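Local structure of NDP-rhamnosyltransferase (Saccharopolyspora spinosa, 3TSA) at residues A[140-143]-A[144-148]; A[318-321]-A[322-325]; A[362-365]-A[366-370]. The protein is a glycosyltransferase of the GT-B fold, with two Rossmann-like domains that face each other across a cleft. All blocks are in the same frame, centred on the assembly; numbering follows the deposited sequence.

Contact 1 (A[140-143]-A[144-148])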
loop_
_atom_site.group_PDB
_atom_site.type_symbol
_atom_site.label_atom_id
_atom_site.label_comp_id
_atom_site.label_asym_id
_atom_site.label_seq_id
_atom_site.Cartn_x
_atom_site.Cartn_y
_atom_site.Cartn_z
ATOM N N LEU A 140 13.370 14.523 -8.435
ATOM C CA LEU A 140 13.703 13.331 -9.202
ATOM C C LEU A 140 13.937 12.165 -8.208
ATOM O O LEU A 140 14.424 12.359 -7.086
ATOM C CB LEU A 140 15.001 13.527 -10.069
ATOM C CG LEU A 140 14.809 14.311 -11.368
ATOM C CD1 LEU A 140 16.075 14.070 -12.254
ATOM C CD2 LEU A 140 13.500 13.938 -12.092
ATOM N N HIS A 141 13.600 10.951 -8.643
ATOM C CA HIS A 141 13.835 9.742 -7.821
ATOM C C HIS A 141 14.643 8.676 -8.560
ATOM O O HIS A 141 14.185 8.138 -9.572
ATOM C CB HIS A 141 12.465 9.153 -7.411
ATOM C CG HIS A 141 12.556 8.162 -6.298
ATOM N ND1 HIS A 141 12.911 6.852 -6.525
ATOM C CD2 HIS A 141 12.374 8.283 -4.957
ATOM C CE1 HIS A 141 12.940 6.202 -5.370
ATOM N NE2 HIS A 141 12.637 7.044 -4.402
ATOM N N ARG A 142 15.816 8.331 -8.034
ATOM C CA ARG A 142 16.591 7.230 -8.561
ATOM C C ARG A 142 16.016 5.926 -8.055
ATOM O O ARG A 142 15.622 5.816 -6.886
ATOM C CB ARG A 142 18.033 7.340 -8.066
ATOM C CG ARG A 142 18.722 8.459 -8.821
ATOM C CD ARG A 142 20.114 8.747 -8.240
ATOM N NE ARG A 142 20.774 9.719 -9.182
ATOM C CZ ARG A 142 21.654 10.638 -8.736
ATOM N NH1 ARG A 142 22.058 10.648 -7.427
ATOM N NH2 ARG A 142 22.141 11.557 -9.606
ATOM N N TRP A 143 16.012 4.922 -8.932
ATOM C CA TRP A 143 15.655 3.567 -8.431
ATOM C C TRP A 143 16.866 2.840 -7.844
ATOM O O TRP A 143 16.725 1.847 -7.091
ATOM C CB TRP A 143 14.982 2.765 -9.547
ATOM C CG TRP A 143 15.994 2.496 -10.636
ATOM C CD1 TRP A 143 16.890 1.478 -10.659
ATOM C CD2 TRP A 143 16.316 3.351 -11.708
ATOM N NE1 TRP A 143 17.730 1.603 -11.735
ATOM C CE2 TRP A 143 17.404 2.745 -12.408
ATOM C CE3 TRP A 143 15.759 4.539 -12.206
ATOM C CZ2 TRP A 143 17.967 3.299 -13.542
ATOM C CZ3 TRP A 143 16.316 5.104 -13.348
ATOM C CH2 TRP A 143 17.429 4.472 -14.011
ATOM N N GLY A 144 18.065 3.316 -8.165
ATOM C CA GLY A 144 19.273 2.636 -7.698
ATOM C C GLY A 144 20.521 3.244 -8.366
ATOM O O GLY A 144 20.688 4.443 -8.337
ATOM N N VAL A 145 21.375 2.394 -8.936
ATOM C CA VAL A 145 22.556 2.889 -9.685
ATOM C C VAL A 145 22.033 3.688 -10.889
ATOM O O VAL A 145 21.043 3.276 -11.542
ATOM C CB VAL A 145 23.453 1.721 -10.125
ATOM C CG1 VAL A 145 24.591 2.240 -11.006
ATOM C CG2 VAL A 145 24.038 1.037 -8.887
ATOM N N ASP A 146 22.597 4.867 -11.092
ATOM C CA ASP A 146 22.034 5.834 -12.102
ATOM C C ASP A 146 23.143 6.074 -13.118
ATOM O O ASP A 146 24.055 6.849 -12.848
ATOM C CB ASP A 146 21.663 7.153 -11.372
ATOM C CG ASP A 146 21.115 8.229 -12.342
ATOM O OD1 ASP A 146 21.086 8.001 -13.592
ATOM O OD2 ASP A 146 20.685 9.277 -11.858
ATOM N N PRO A 147 23.070 5.419 -14.328
ATOM C CA PRO A 147 24.099 5.628 -15.360
ATOM C C PRO A 147 23.643 6.615 -16.420
ATOM O O PRO A 147 24.058 6.513 -17.572
ATOM C CB PRO A 147 24.244 4.240 -16.003
ATOM C CG PRO A 147 23.194 3.416 -15.482
ATOM C CD PRO A 147 22.223 4.255 -14.624
ATOM N N THR A 148 22.785 7.558 -16.032
ATOM C CA THR A 148 22.215 8.467 -17.052
ATOM C C THR A 148 23.028 9.660 -17.415
ATOM O O THR A 148 22.715 10.298 -18.410
ATOM C CB THR A 148 20.741 8.885 -16.736
ATOM O OG1 THR A 148 20.681 9.724 -15.576
ATOM C CG2 THR A 148 19.856 7.658 -16.661
HETATM O O HOH W 1 20.595 11.909 -12.140
#
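In this GT-B glycosyltransferase the loop that leaves the C-terminal end of strand 138-141, in the parallel sheet of the N-terminal Rossmann-like domain, is held by a buried salt bridge between Arg142 and Asp146. Arg142 NE donates to Asp146 OD2 at 2.7 Å with an N-H...O angle of 160°. The oxygen receives it on its anti lone pair, on the side away from OD1, and lies slightly tilted out of the guanidinium plane. The arginine chain runs extended from CG to NE and meets the aspartate at about a right angle, with the two flat groups turned 62° apart. A water reinforces the pairing: it accepts from Arg142 NH2 at 3.0 Å and donates to Asp146 OD2. Asp180 forms a second salt bridge with NH1, and the carbonyl of Pro192 takes a hydrogen bond from NH2, so the buried guanidinium is fixed along several directions. Trp143 carries its CG between the backbone N and the carbonyl carbon (chi1 67°), a torsion that lays the indole forward over the peptide that follows. Gly144 N consequently sits over one ring face, 3.3 Å from Trp143 CG, and the NE1-CE2-CZ2 side of the indole reaches Val145 O obliquely. The indole NE1 hydrogen-bonds to Asp317 OD2, just ahead of helix 318-327 of the other domain. The second carboxylate oxygen closes an Asx turn: Asp146 OD1 accepts from Thr148 N at 3.0 Å and, through its syn lone pair, from Thr148 OG1 at 2.7 Å.

Contact 2 (A[318-321]-A[322-325]); sequences QFDY and ARNL
With CG anti to the backbone N (chi1 176°), Tyr321 swings its ring alongside Leu325, whose first torsion is of the same kind, and the two side chains run in the same direction. Leu325 CB lies over one face of the phenol, offset toward the rim, and Leu325 CD1 reaches Tyr321 OH at 3.6 Å. The hydroxyl is tied to Gln309 and Thr303, which fixes the far end of the ring. On another side of the helix Arg323 bends at chi3 (-59°), bringing its guanidinium beside Asp320. Arg323 NH2 and Asp320 OD1 are 3.2 Å apart in a salt bridge whose hydrogen bond is weak and bent, with the flat groups 80° apart; the same NH2 also donates to Gly77 O. Asp320 OD1 gains a firmer partner in a water that donates at 2.7 Å and accepts from Asn324 ND2, itself bonded to Leu186 O. Backbone bonds such as Leu325 N to Tyr321 O, 2.8 Å, carry the turn. These bonds from N-H of i+4 to C=O of i are those of an alpha-helix, with the Asp320-Arg323 pair spaced i to i+3 along it; it is the connecting helix of the beta-alpha-beta unit between strands 309-311 and 331-333 in the C-terminal Rossmann-like domain.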
loop_
_atom_site.group_PDB
_atom_site.type_symbol
_atom_site.label_atom_id
_atom_site.label_comp_id
_atom_site.label_asym_id
_atom_site.label_seq_id
_atom_site.Cartn_x
_atom_site.Cartn_y
_atom_site.Cartn_z
ATOM N N GLN A 318 22.596 -2.552 -14.788
ATOM C CA GLN A 318 22.955 -3.817 -14.085
ATOM C C GLN A 318 24.447 -4.132 -14.058
ATOM O O GLN A 318 24.940 -4.697 -13.066
ATOM C CB GLN A 318 22.173 -5.050 -14.617
ATOM C CG GLN A 318 20.655 -4.846 -14.352
ATOM C CD GLN A 318 19.822 -5.832 -15.057
ATOM O OE1 GLN A 318 20.303 -6.502 -15.982
ATOM N NE2 GLN A 318 18.532 -5.924 -14.647
ATOM N N PHE A 319 25.176 -3.786 -15.126
ATOM C CA PHE A 319 26.644 -3.953 -15.163
ATOM C C PHE A 319 27.369 -3.150 -14.155
ATOM O O PHE A 319 28.274 -3.647 -13.538
ATOM C CB PHE A 319 27.161 -3.620 -16.618
ATOM C CG PHE A 319 26.527 -4.572 -17.611
ATOM C CD1 PHE A 319 27.092 -5.850 -17.760
ATOM C CD2 PHE A 319 25.350 -4.214 -18.293
ATOM C CE1 PHE A 319 26.442 -6.833 -18.639
ATOM C CE2 PHE A 319 24.707 -5.179 -19.161
ATOM C CZ PHE A 319 25.230 -6.473 -19.272
ATOM N N ASP A 320 26.992 -1.862 -14.015
ATOM C CA ASP A 320 27.546 -1.005 -12.971
ATOM C C ASP A 320 27.287 -1.553 -11.593
ATOM O O ASP A 320 28.244 -1.686 -10.819
ATOM C CB ASP A 320 26.941 0.405 -13.132
ATOM C CG ASP A 320 27.501 1.088 -14.378
ATOM O OD1 ASP A 320 28.669 1.549 -14.269
ATOM O OD2 ASP A 320 26.826 1.142 -15.394
ATOM N N TYR A 321 26.030 -1.914 -11.287
ATOM C CA TYR A 321 25.777 -2.455 -9.950
ATOM C C TYR A 321 26.599 -3.720 -9.743
ATOM O O TYR A 321 27.217 -3.894 -8.712
ATOM C CB TYR A 321 24.321 -2.843 -9.789
ATOM C CG TYR A 321 24.063 -3.467 -8.493
ATOM C CD1 TYR A 321 23.958 -2.684 -7.353
ATOM C CD2 TYR A 321 23.901 -4.853 -8.389
ATOM C CE1 TYR A 321 23.729 -3.291 -6.063
ATOM C CE2 TYR A 321 23.673 -5.480 -7.148
ATOM C CZ TYR A 321 23.595 -4.682 -6.007
ATOM O OH TYR A 321 23.335 -5.217 -4.772
ATOM N N ALA A 322 26.610 -4.608 -10.735
ATOM C CA ALA A 322 27.328 -5.872 -10.560
ATOM C C ALA A 322 28.849 -5.672 -10.280
ATOM O O ALA A 322 29.389 -6.332 -9.385
ATOM C CB ALA A 322 27.113 -6.821 -11.781
ATOM N N ARG A 323 29.503 -4.819 -11.075
ATOM C CA ARG A 323 30.896 -4.520 -10.934
ATOM C C ARG A 323 31.169 -3.862 -9.560
ATOM O O ARG A 323 32.177 -4.218 -8.883
ATOM C CB ARG A 323 31.413 -3.591 -12.067
ATOM C CG ARG A 323 31.598 -4.266 -13.409
ATOM C CD ARG A 323 32.400 -3.298 -14.333
ATOM N NE ARG A 323 31.726 -1.979 -14.541
ATOM C CZ ARG A 323 31.072 -1.716 -15.678
ATOM N NH1 ARG A 323 30.956 -2.670 -16.578
ATOM N NH2 ARG A 323 30.513 -0.548 -15.867
ATOM N N ASN A 324 30.253 -3.012 -9.152
ATOM C CA ASN A 324 30.582 -2.245 -7.958
ATOM C C ASN A 324 30.323 -3.080 -6.733
ATOM O O ASN A 324 31.105 -3.032 -5.763
ATOM C CB ASN A 324 29.764 -0.953 -7.924
ATOM C CG ASN A 324 30.166 0.019 -9.094
ATOM O OD1 ASN A 324 31.140 -0.216 -9.872
ATOM N ND2 ASN A 324 29.322 1.029 -9.272
ATOM N N LEU A 325 29.296 -3.921 -6.790
ATOM C CA LEU A 325 29.048 -4.880 -5.706
ATOM C C LEU A 325 30.248 -5.839 -5.509
ATOM O O LEU A 325 30.686 -6.110 -4.402
ATOM C CB LEU A 325 27.820 -5.724 -6.059
ATOM C CG LEU A 325 27.472 -6.667 -4.864
ATOM C CD1 LEU A 325 26.780 -5.921 -3.799
ATOM C CD2 LEU A 325 26.606 -7.811 -5.213
HETATM O O HOH W 2 29.566 2.471 -11.934
#

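Contact 3 (A[362-365]-A[366-370]); sequences AAIK and LSDEI
Ile364 and Asp368 meet one turn apart on helix 358-371, both at the surface of the C-terminal Rossmann-like domain. Ile364 CG2 approaches Asp368 OD1 to 4.1 Å, the two side chains crossing at a slant. With its CG beside the backbone N (chi1 -65°), Asp368 lays its carboxylate back over the preceding turn, where OD1 comes within 3.3 Å of Ile364 O, two acceptors that form no bond. Asp368 N does bond to that carbonyl, at 2.9 Å. Next to it, Ser367 N donates to Ala363 O, also at 2.9 Å, and Glu369 N reaches Lys365 O at 3.3 Å; Leu366 N to Ala362 O is weaker. Leu366 CG rests 3.7 Å from Ala362 O, so the leucine leans back toward the preceding turn as it projects from the helix, where the side chain touches Thr303, Ser185 and Ala330. Further out, the buried side holds the helix against its neighbours: Ser367 OG hydrogen-bonds to Arg304 O at the end of helix 296-304, and Ile370 packs on Thr303 and Arg304. Glu369 OE2 bonds to Ser185 OG in a loop that also supplies Pro184 to its side chain, which ties this helix to the segment following strand 177-180 of the N-terminal domain's sheet. On the exposed side Lys365 bends at chi2 (-70°) and its NZ stays 5.1 Å from Asp368 OD2. At that separation the opposite charges form no salt bridge, and any attraction between them is probably modest and weakened by solvent, so cohesion across this turn rests mainly on the backbone bonds.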
loop_
_atom_site.group_PDB
_atom_site.type_symbol
_atom_site.label_atom_id
_atom_site.label_comp_id
_atom_site.label_asym_id
_atom_site.label_seq_id
_atom_site.Cartn_x
_atom_site.Cartn_y
_atom_site.Cartn_z
ATOM N N ALA A 362 31.142 -8.191 3.936
ATOM C CA ALA A 362 31.143 -7.058 2.995
ATOM C C ALA A 362 29.744 -6.602 2.672
ATOM O O ALA A 362 29.506 -5.405 2.555
ATOM C CB ALA A 362 31.888 -7.481 1.676
ATOM N N ALA A 363 28.790 -7.544 2.516
ATOM C CA ALA A 363 27.416 -7.113 2.264
ATOM C C ALA A 363 26.829 -6.360 3.497
ATOM O O ALA A 363 26.039 -5.432 3.315
ATOM C CB ALA A 363 26.517 -8.277 1.925
ATOM N N ILE A 364 27.207 -6.773 4.721
ATOM C CA ILE A 364 26.760 -6.059 5.918
ATOM C C ILE A 364 27.331 -4.612 5.946
ATOM O O ILE A 364 26.641 -3.658 6.366
ATOM C CB ILE A 364 27.092 -6.849 7.172
ATOM C CG1 ILE A 364 26.198 -8.129 7.257
ATOM C CG2 ILE A 364 26.899 -5.926 8.460
ATOM C CD1 ILE A 364 24.759 -7.899 7.622
ATOM N N LYS A 365 28.572 -4.437 5.510
ATOM C CA LYS A 365 29.083 -3.034 5.362
ATOM C C LYS A 365 28.193 -2.156 4.475
ATOM O O LYS A 365 27.860 -0.994 4.777
ATOM C CB LYS A 365 30.587 -3.016 4.910
ATOM C CG LYS A 365 31.492 -3.598 6.003
ATOM C CD LYS A 365 31.572 -2.656 7.198
ATOM C CE LYS A 365 32.483 -3.192 8.241
ATOM N NZ LYS A 365 32.791 -2.038 9.050
ATOM N N LEU A 366 27.748 -2.724 3.348
ATOM C CA LEU A 366 26.862 -2.002 2.465
ATOM C C LEU A 366 25.498 -1.765 3.156
ATOM O O LEU A 366 24.886 -0.702 2.984
ATOM C CB LEU A 366 26.654 -2.795 1.153
ATOM C CG LEU A 366 27.943 -2.909 0.299
ATOM C CD1 LEU A 366 27.692 -3.916 -0.877
ATOM C CD2 LEU A 366 28.315 -1.635 -0.380
ATOM N N SER A 367 25.045 -2.769 3.909
ATOM C CA SER A 367 23.744 -2.680 4.563
ATOM C C SER A 367 23.831 -1.468 5.561
ATOM O O SER A 367 22.918 -0.660 5.782
ATOM C CB SER A 367 23.490 -3.936 5.327
ATOM O OG SER A 367 22.274 -3.661 5.951
ATOM N N ASP A 368 24.985 -1.317 6.162
ATOM C CA ASP A 368 25.203 -0.162 7.087
ATOM C C ASP A 368 25.154 1.218 6.395
ATOM O O ASP A 368 24.729 2.206 7.066
ATOM C CB ASP A 368 26.533 -0.298 7.843
ATOM C CG ASP A 368 26.592 -1.484 8.808
ATOM O OD1 ASP A 368 25.582 -2.145 9.136
ATOM O OD2 ASP A 368 27.682 -1.750 9.335
ATOM N N GLU A 369 25.565 1.307 5.133
ATOM C CA GLU A 369 25.404 2.540 4.367
ATOM C C GLU A 369 23.919 2.843 4.175
ATOM O O GLU A 369 23.508 3.992 4.282
ATOM C CB GLU A 369 26.077 2.422 3.002
ATOM C CG GLU A 369 27.589 2.404 3.077
ATOM C CD GLU A 369 28.141 2.467 1.652
ATOM O OE1 GLU A 369 27.970 3.497 0.987
ATOM O OE2 GLU A 369 28.706 1.446 1.232
ATOM N N ILE A 370 23.124 1.805 3.913
ATOM C CA ILE A 370 21.691 1.955 3.771
ATOM C C ILE A 370 21.056 2.435 5.079
ATOM O O ILE A 370 20.302 3.427 5.077
ATOM C CB ILE A 370 21.020 0.648 3.293
ATOM C CG1 ILE A 370 21.494 0.329 1.856
ATOM C CG2 ILE A 370 19.508 0.806 3.266
ATOM C CD1 ILE A 370 21.015 -1.073 1.336
#

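Contacts 1 and 2 face each other across the boundary between the N-terminal and C-terminal domains, their centres about 13 Å apart. They meet where Val145 CG1 packs on Asp320 CB at 3.7 Å and Val145 CG2 on Tyr321 CB at 4.0 Å. Contact 2 passes the packing on to contact 3 through two leucines, Leu325 CD1 and Leu366 CD1 being 3.7 Å apart; those centres are about 15 Å apart. Contacts 1 and 3 do not touch, their nearest atoms being about 10 Å apart. A bound magnesium ion lies near all three without direct coordination: about 8 Å from the Arg142 side chain and about 9 Å from those of Asn324 and Glu369.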